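Local coordinates for protein predicted metal-dependent hydrolase of the TIM-barrel fold (Lactobacillus casei, PDB 2QPX) that is a predicted zinc-dependent hydrolase of the amidohydrolase kind, holding two zinc ions in a TIM-barrel fold, though its substrate is unknown, at residues Val174-Glu179 / Leu225-Gly230; Thr236-Gly241 / Cys265-Arg270. All coordinates share one frame; numbering follows the deposited sequence. Where two conformers were deposited one is given.

Contact 1. Residues Val174-Glu179 / Leu225-Gly230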
loop_
_atom_site.group_PDB
_atom_site.type_symbol
_atom_site.label_atom_id
_atom_site.label_comp_id
_atom_site.label_asym_id
_atom_site.label_seq_id
_atom_site.Cartn_x
_atom_site.Cartn_y
_atom_site.Cartn_z
ATOM N N VAL A 174 20.685 5.880 6.180
ATOM C CA VAL A 174 21.117 5.143 4.987
ATOM C C VAL A 174 20.076 4.206 4.387
ATOM O O VAL A 174 20.294 3.631 3.312
ATOM C CB VAL A 174 22.406 4.353 5.288
ATOM C CG1 VAL A 174 23.572 5.315 5.625
ATOM C CG2 VAL A 174 22.215 3.334 6.428
ATOM N N GLY A 175 18.960 3.997 5.074
ATOM C CA GLY A 175 17.958 3.107 4.597
ATOM C C GLY A 175 18.177 1.688 5.111
ATOM O O GLY A 175 19.116 1.418 5.888
ATOM N N LEU A 176 17.310 0.785 4.667
ATOM C CA LEU A 176 17.232 -0.561 5.222
ATOM C C LEU A 176 17.645 -1.698 4.279
ATOM O O LEU A 176 17.435 -2.866 4.595
ATOM C CB LEU A 176 15.835 -0.856 5.791
ATOM C CG LEU A 176 15.423 -0.028 7.014
ATOM C CD1 LEU A 176 13.957 -0.343 7.344
ATOM C CD2 LEU A 176 16.380 -0.341 8.166
ATOM N N HIS A 177 18.266 -1.360 3.134
ATOM C CA HIS A 177 18.742 -2.378 2.218
ATOM C C HIS A 177 20.106 -2.863 2.698
ATOM O O HIS A 177 21.148 -2.563 2.106
ATOM C CB HIS A 177 18.789 -1.812 0.798
ATOM C CG HIS A 177 18.791 -2.857 -0.264
ATOM N ND1 HIS A 177 19.084 -4.184 -0.019
ATOM C CD2 HIS A 177 18.617 -2.745 -1.601
ATOM C CE1 HIS A 177 19.060 -4.848 -1.162
ATOM N NE2 HIS A 177 18.758 -4.001 -2.129
ATOM N N LEU A 178 20.106 -3.631 3.778
ATOM C CA LEU A 178 21.313 -3.990 4.481
ATOM C C LEU A 178 22.045 -5.100 3.712
ATOM O O LEU A 178 21.443 -6.104 3.331
ATOM C CB LEU A 178 20.984 -4.467 5.879
ATOM C CG LEU A 178 20.123 -3.573 6.764
ATOM C CD1 LEU A 178 19.822 -4.266 8.088
ATOM C CD2 LEU A 178 20.695 -2.152 6.992
ATOM N N GLU A 179 23.331 -4.887 3.436
ATOM C CA GLU A 179 24.116 -5.897 2.740
ATOM C C GLU A 179 25.468 -5.983 3.427
ATOM O O GLU A 179 25.981 -4.984 3.919
ATOM C CB GLU A 179 24.273 -5.533 1.259
ATOM C CG GLU A 179 22.980 -5.632 0.434
ATOM C CD GLU A 179 23.188 -5.413 -1.094
ATOM O OE1 GLU A 179 23.506 -4.281 -1.521
ATOM O OE2 GLU A 179 23.024 -6.395 -1.867
ATOM N N LEU A 225 17.133 -6.263 19.277
ATOM C CA LEU A 225 17.640 -5.167 18.436
ATOM C C LEU A 225 16.451 -4.569 17.708
ATOM O O LEU A 225 15.822 -5.213 16.880
ATOM C CB LEU A 225 18.682 -5.651 17.421
ATOM C CG LEU A 225 19.176 -4.637 16.384
ATOM C CD1 LEU A 225 19.796 -3.394 17.056
ATOM C CD2 LEU A 225 20.164 -5.383 15.413
ATOM N N GLN A 226 16.190 -3.310 18.028
ATOM C CA GLN A 226 15.119 -2.537 17.413
ATOM C C GLN A 226 15.658 -1.790 16.200
ATOM O O GLN A 226 16.792 -1.283 16.217
ATOM C CB GLN A 226 14.612 -1.489 18.393
ATOM C CG GLN A 226 14.204 -2.006 19.757
ATOM C CD GLN A 226 13.767 -0.877 20.711
ATOM O OE1 GLN A 226 14.129 0.286 20.494
ATOM N NE2 GLN A 226 13.025 -1.226 21.787
ATOM N N PHE A 227 14.831 -1.683 15.150
ATOM C CA PHE A 227 15.096 -0.822 13.988
ATOM C C PHE A 227 13.938 0.139 13.788
ATOM O O PHE A 227 12.781 -0.283 13.669
ATOM C CB PHE A 227 15.206 -1.637 12.702
ATOM C CG PHE A 227 16.475 -2.410 12.579
ATOM C CD1 PHE A 227 16.613 -3.652 13.167
ATOM C CD2 PHE A 227 17.532 -1.908 11.829
ATOM C CE1 PHE A 227 17.768 -4.381 13.005
ATOM C CE2 PHE A 227 18.680 -2.644 11.672
ATOM C CZ PHE A 227 18.806 -3.887 12.253
ATOM N N HIS A 228 14.237 1.422 13.614
ATOM C CA HIS A 228 13.213 2.316 13.026
ATOM C C HIS A 228 12.865 1.827 11.640
ATOM O O HIS A 228 13.772 1.612 10.850
ATOM C CB HIS A 228 13.758 3.752 12.940
ATOM C CG HIS A 228 12.780 4.718 12.363
ATOM N ND1 HIS A 228 11.982 5.515 13.152
ATOM C CD2 HIS A 228 12.447 4.994 11.074
ATOM C CE1 HIS A 228 11.188 6.237 12.365
ATOM N NE2 HIS A 228 11.451 5.930 11.106
ATOM N N VAL A 229 11.566 1.754 11.320
ATOM C CA VAL A 229 11.101 1.381 9.987
ATOM C C VAL A 229 10.037 2.405 9.569
ATOM O O VAL A 229 9.127 2.721 10.329
ATOM C CB VAL A 229 10.503 -0.055 9.966
ATOM C CG1 VAL A 229 9.886 -0.392 8.566
ATOM C CG2 VAL A 229 11.578 -1.108 10.394
ATOM N N GLY A 230 10.118 2.898 8.331
ATOM C CA GLY A 230 9.053 3.743 7.779
ATOM C C GLY A 230 9.084 5.185 8.283
ATOM O O GLY A 230 10.163 5.766 8.436
#
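Leu176 and Val229 mark the closest approach of the two backbones, with CA atoms 8.0 Å apart, where the irregular loop 174-179 passes the barrel strand 225-229. The strand belongs to the parallel sheet of the TIM barrel, and the loop leads from helix 170-173 toward helix 183-196, so the contact packs this loop against the strand mainly through apolar side chains. Leu176 does most of the work by splitting its two methyls between Phe227 and Val229, two residues apart on the strand. Its CG stands anti to the carbonyl carbon (chi1 -66°). CD1 approaches Val229 CG2 at 3.9 Å, the two side chains crossing at about a right angle, and also comes to 4.0 Å from His228 O; CD2 lies 4.1 Å from Phe227 CD2. Leu178 is aimed at the same ring: it and Phe227 reach toward each other tip to tip, with Leu178 CD1 4.1 Å from CE2 of the phenylalanine. One methyl from each leucine thus approaches the ring obliquely, at the adjacent atoms CD2 and CE2. Met246 adds to this layer by touching both Leu176 and Phe227, and Leu178 also leans on Leu211 of helix 204-221. Between Phe227 and Val229 the strand turns His228 to a different task, as its ND1 and His264 NE2 bind the same zinc ion. The apolar packing thus flanks a metal ligand at the C-terminal end of a barrel strand, where TIM-barrel active sites lie. The other imidazole nitrogen is engaged as well: His228 NE2 donates to Gly230 O at 3.0 Å, from 58° above the carbonyl plane and with an N-H...O angle of 141°, leaving the acceptor slightly tilted from the plane of the imidazole ring.

Contact 2. Residues Thr236-Gly241 / Cys265-Arg270. With EDO (1,2-ethanediol), chain N.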
loop_
_atom_site.group_PDB
_atom_site.type_symbol
_atom_site.label_atom_id
_atom_site.label_comp_id
_atom_site.label_asym_id
_atom_site.label_seq_id
_atom_site.Cartn_x
_atom_site.Cartn_y
_atom_site.Cartn_z
ATOM N N THR A 236 14.707 11.770 5.863
ATOM C CA THR A 236 14.674 10.310 5.774
ATOM C C THR A 236 14.195 9.974 4.354
ATOM O O THR A 236 13.238 10.572 3.826
ATOM C CB THR A 236 13.714 9.710 6.788
ATOM O OG1 THR A 236 14.118 10.057 8.140
ATOM C CG2 THR A 236 13.643 8.183 6.660
ATOM N N ASP A 237 14.831 9.012 3.717
ATOM C CA ASP A 237 14.343 8.550 2.432
ATOM C C ASP A 237 13.378 7.383 2.703
ATOM O O ASP A 237 13.819 6.251 2.897
ATOM C CB ASP A 237 15.522 8.196 1.551
ATOM C CG ASP A 237 15.115 7.810 0.164
ATOM O OD1 ASP A 237 13.892 7.671 -0.078
ATOM O OD2 ASP A 237 16.048 7.581 -0.665
HETATM N N MSE A 238 12.064 7.687 2.734
HETATM C CA MSE A 238 11.048 6.692 3.130
HETATM C C MSE A 238 11.017 5.574 2.082
HETATM O O MSE A 238 10.567 4.441 2.392
HETATM C CB MSE A 238 9.642 7.351 3.369
HETATM C CG MSE A 238 8.435 6.376 3.688
HETATM SE SE MSE A 238 6.572 7.149 3.608
HETATM C CE MSE A 238 6.273 7.792 5.448
ATOM N N TYR A 239 11.505 5.850 0.885
ATOM C CA TYR A 239 11.527 4.813 -0.167
ATOM C C TYR A 239 12.423 3.647 0.194
ATOM O O TYR A 239 12.163 2.508 -0.216
ATOM C CB TYR A 239 11.922 5.448 -1.519
ATOM C CG TYR A 239 11.607 4.654 -2.738
ATOM C CD1 TYR A 239 10.337 4.711 -3.310
ATOM C CD2 TYR A 239 12.583 3.863 -3.348
ATOM C CE1 TYR A 239 10.033 3.970 -4.450
ATOM C CE2 TYR A 239 12.294 3.135 -4.507
ATOM C CZ TYR A 239 11.008 3.193 -5.043
ATOM O OH TYR A 239 10.713 2.449 -6.179
ATOM N N LEU A 240 13.464 3.932 0.980
ATOM C CA LEU A 240 14.433 2.931 1.433
ATOM C C LEU A 240 14.073 2.342 2.775
ATOM O O LEU A 240 14.858 1.585 3.377
ATOM C CB LEU A 240 15.833 3.583 1.526
ATOM C CG LEU A 240 16.373 4.051 0.171
ATOM C CD1 LEU A 240 17.799 4.608 0.349
ATOM C CD2 LEU A 240 16.361 2.918 -0.846
ATOM N N GLY A 241 12.914 2.714 3.298
ATOM C CA GLY A 241 12.489 2.260 4.616
ATOM C C GLY A 241 11.574 1.052 4.585
ATOM O O GLY A 241 10.961 0.743 5.612
ATOM N N CYS A 265 6.805 1.083 11.400
ATOM C CA CYS A 265 6.529 0.352 10.168
ATOM C C CYS A 265 5.787 1.107 9.113
ATOM O O CYS A 265 6.137 1.033 7.946
ATOM C CB CYS A 265 5.843 -0.965 10.472
ATOM S SG CYS A 265 6.845 -2.044 11.513
ATOM N N TYR A 266 4.730 1.783 9.506
ATOM C CA TYR A 266 3.884 2.552 8.553
ATOM C C TYR A 266 4.712 3.378 7.570
ATOM O O TYR A 266 5.618 4.117 8.010
ATOM C CB TYR A 266 2.995 3.471 9.362
ATOM C CG TYR A 266 2.016 4.341 8.565
ATOM C CD1 TYR A 266 2.407 5.584 8.077
ATOM C CD2 TYR A 266 0.735 3.918 8.304
ATOM C CE1 TYR A 266 1.531 6.371 7.334
ATOM C CE2 TYR A 266 -0.169 4.707 7.601
ATOM C CZ TYR A 266 0.238 5.930 7.124
ATOM O OH TYR A 266 -0.652 6.716 6.431
ATOM N N PRO A 267 4.387 3.343 6.253
ATOM C CA PRO A 267 3.246 2.698 5.603
ATOM C C PRO A 267 3.429 1.236 5.232
ATOM O O PRO A 267 2.616 0.715 4.500
ATOM C CB PRO A 267 3.054 3.569 4.347
ATOM C CG PRO A 267 4.399 3.857 3.995
ATOM C CD PRO A 267 5.125 4.162 5.297
ATOM N N TYR A 268 4.496 0.614 5.765
ATOM C CA TYR A 268 4.912 -0.747 5.399
ATOM C C TYR A 268 4.566 -1.769 6.478
ATOM O O TYR A 268 5.229 -2.791 6.645
ATOM C CB TYR A 268 6.398 -0.766 5.139
ATOM C CG TYR A 268 6.893 0.253 4.150
ATOM C CD1 TYR A 268 6.605 0.152 2.809
ATOM C CD2 TYR A 268 7.706 1.294 4.574
ATOM C CE1 TYR A 268 7.079 1.080 1.896
ATOM C CE2 TYR A 268 8.204 2.246 3.648
ATOM C CZ TYR A 268 7.864 2.128 2.326
ATOM O OH TYR A 268 8.339 3.052 1.408
ATOM N N HIS A 269 3.490 -1.500 7.199
ATOM C CA HIS A 269 3.010 -2.408 8.236
ATOM C C HIS A 269 2.501 -3.760 7.712
ATOM O O HIS A 269 2.697 -4.763 8.404
ATOM C CB HIS A 269 1.992 -1.687 9.124
ATOM C CG HIS A 269 0.899 -1.047 8.352
ATOM N ND1 HIS A 269 1.080 0.121 7.643
ATOM C CD2 HIS A 269 -0.357 -1.488 8.061
ATOM C CE1 HIS A 269 -0.038 0.388 6.978
ATOM N NE2 HIS A 269 -0.933 -0.564 7.236
ATOM N N ARG A 270 1.931 -3.841 6.511
ATOM C CA ARG A 270 1.569 -5.154 5.959
ATOM C C ARG A 270 2.847 -5.953 5.683
ATOM O O ARG A 270 2.906 -7.146 5.856
ATOM C CB ARG A 270 0.719 -5.057 4.683
ATOM C CG ARG A 270 -0.764 -4.764 4.920
ATOM C CD ARG A 270 -1.589 -4.689 3.603
ATOM N NE ARG A 270 -3.048 -4.785 3.857
ATOM C CZ ARG A 270 -4.000 -4.251 3.094
ATOM N NH1 ARG A 270 -3.700 -3.450 2.079
ATOM N NH2 ARG A 270 -5.269 -4.469 3.383
HETATM C C1 EDO N . 15.679 6.664 -3.673
HETATM O O1 EDO N . 15.634 5.590 -2.741
HETATM C C2 EDO N . 14.284 7.257 -3.822
HETATM O O2 EDO N . 14.219 8.592 -3.316
#
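Met238 and Tyr268 carry this contact between the loop that follows TIM-barrel strand 225-229 and the one that precedes helix 269-278. Ahead of them in the first segment, Asp237 forms an Asx turn, its OD1 accepting from Tyr239 N at 3.2 Å, while its OD2 takes a hydrogen bond of 2.9 Å from O1 of a 1,2-ethanediol, probably from the crystallisation liquor. Met238, a selenomethionine, comes next. Its CG is anti to the backbone N (chi1 175°), and in the conformer described, one of two deposited, the SE lies 3.7 Å from Pro267 CD, the two side chains meeting tip to tip. The Met238 and Tyr268 side chains cross obliquely, Met238 CG lying 4.1 Å from Tyr268 CE2. The backbone carbonyl of Met238 supplies the polar link: Tyr268 OH donates to Met238 O at 2.8 Å, and the acceptor lies at the ring edge, near the ring plane. The CB of Tyr239 points away from 265-270, and its side chain packs on Tyr239 of the third subunit and Asn242 of the second. Gly241 closes the 3-10 turn, its N reaching Met238 O at 3.1 Å, and its own O sits 3.5 Å from Tyr268 CD2. Pro267, which follows a cis peptide bond, lays its CG over the centre of one face of the Tyr268 ring, 4.0 Å above the plane. One face of the ring is thus covered by the preceding residue while its hydroxyl is held by the turn. Since Tyr268 OH and Gly241 N reach Met238 O from opposite faces of its plane, this carbonyl oxygen is gripped twice, and one atom both closes the 3-10 turn and fastens it to the N-cap residue of helix 269-278.

In the fold
Along the chain contact 1 is complete before contact 2 begins, yet their centres lie only about 10 Å apart, on the same side of the chain's centre. Strand 225-229 leads into the loop that carries 236-241, and strand 260-264, its parallel neighbour in the sheet, leads into 265-270. The contacts also touch: Leu176 N and Leu240 O, 2.9 Å apart, probably form a hydrogen bond, and Val229 CG1 packs on Gly241 O. Contact 2 itself joins the loops after these adjacent strands, near the zinc ligands His228 and His264, while the Leu176-Leu240 pair ties loop 174-179 to the first. Contact 1 stays within its own subunit, whereas contact 2 extends to the interface with two other copies.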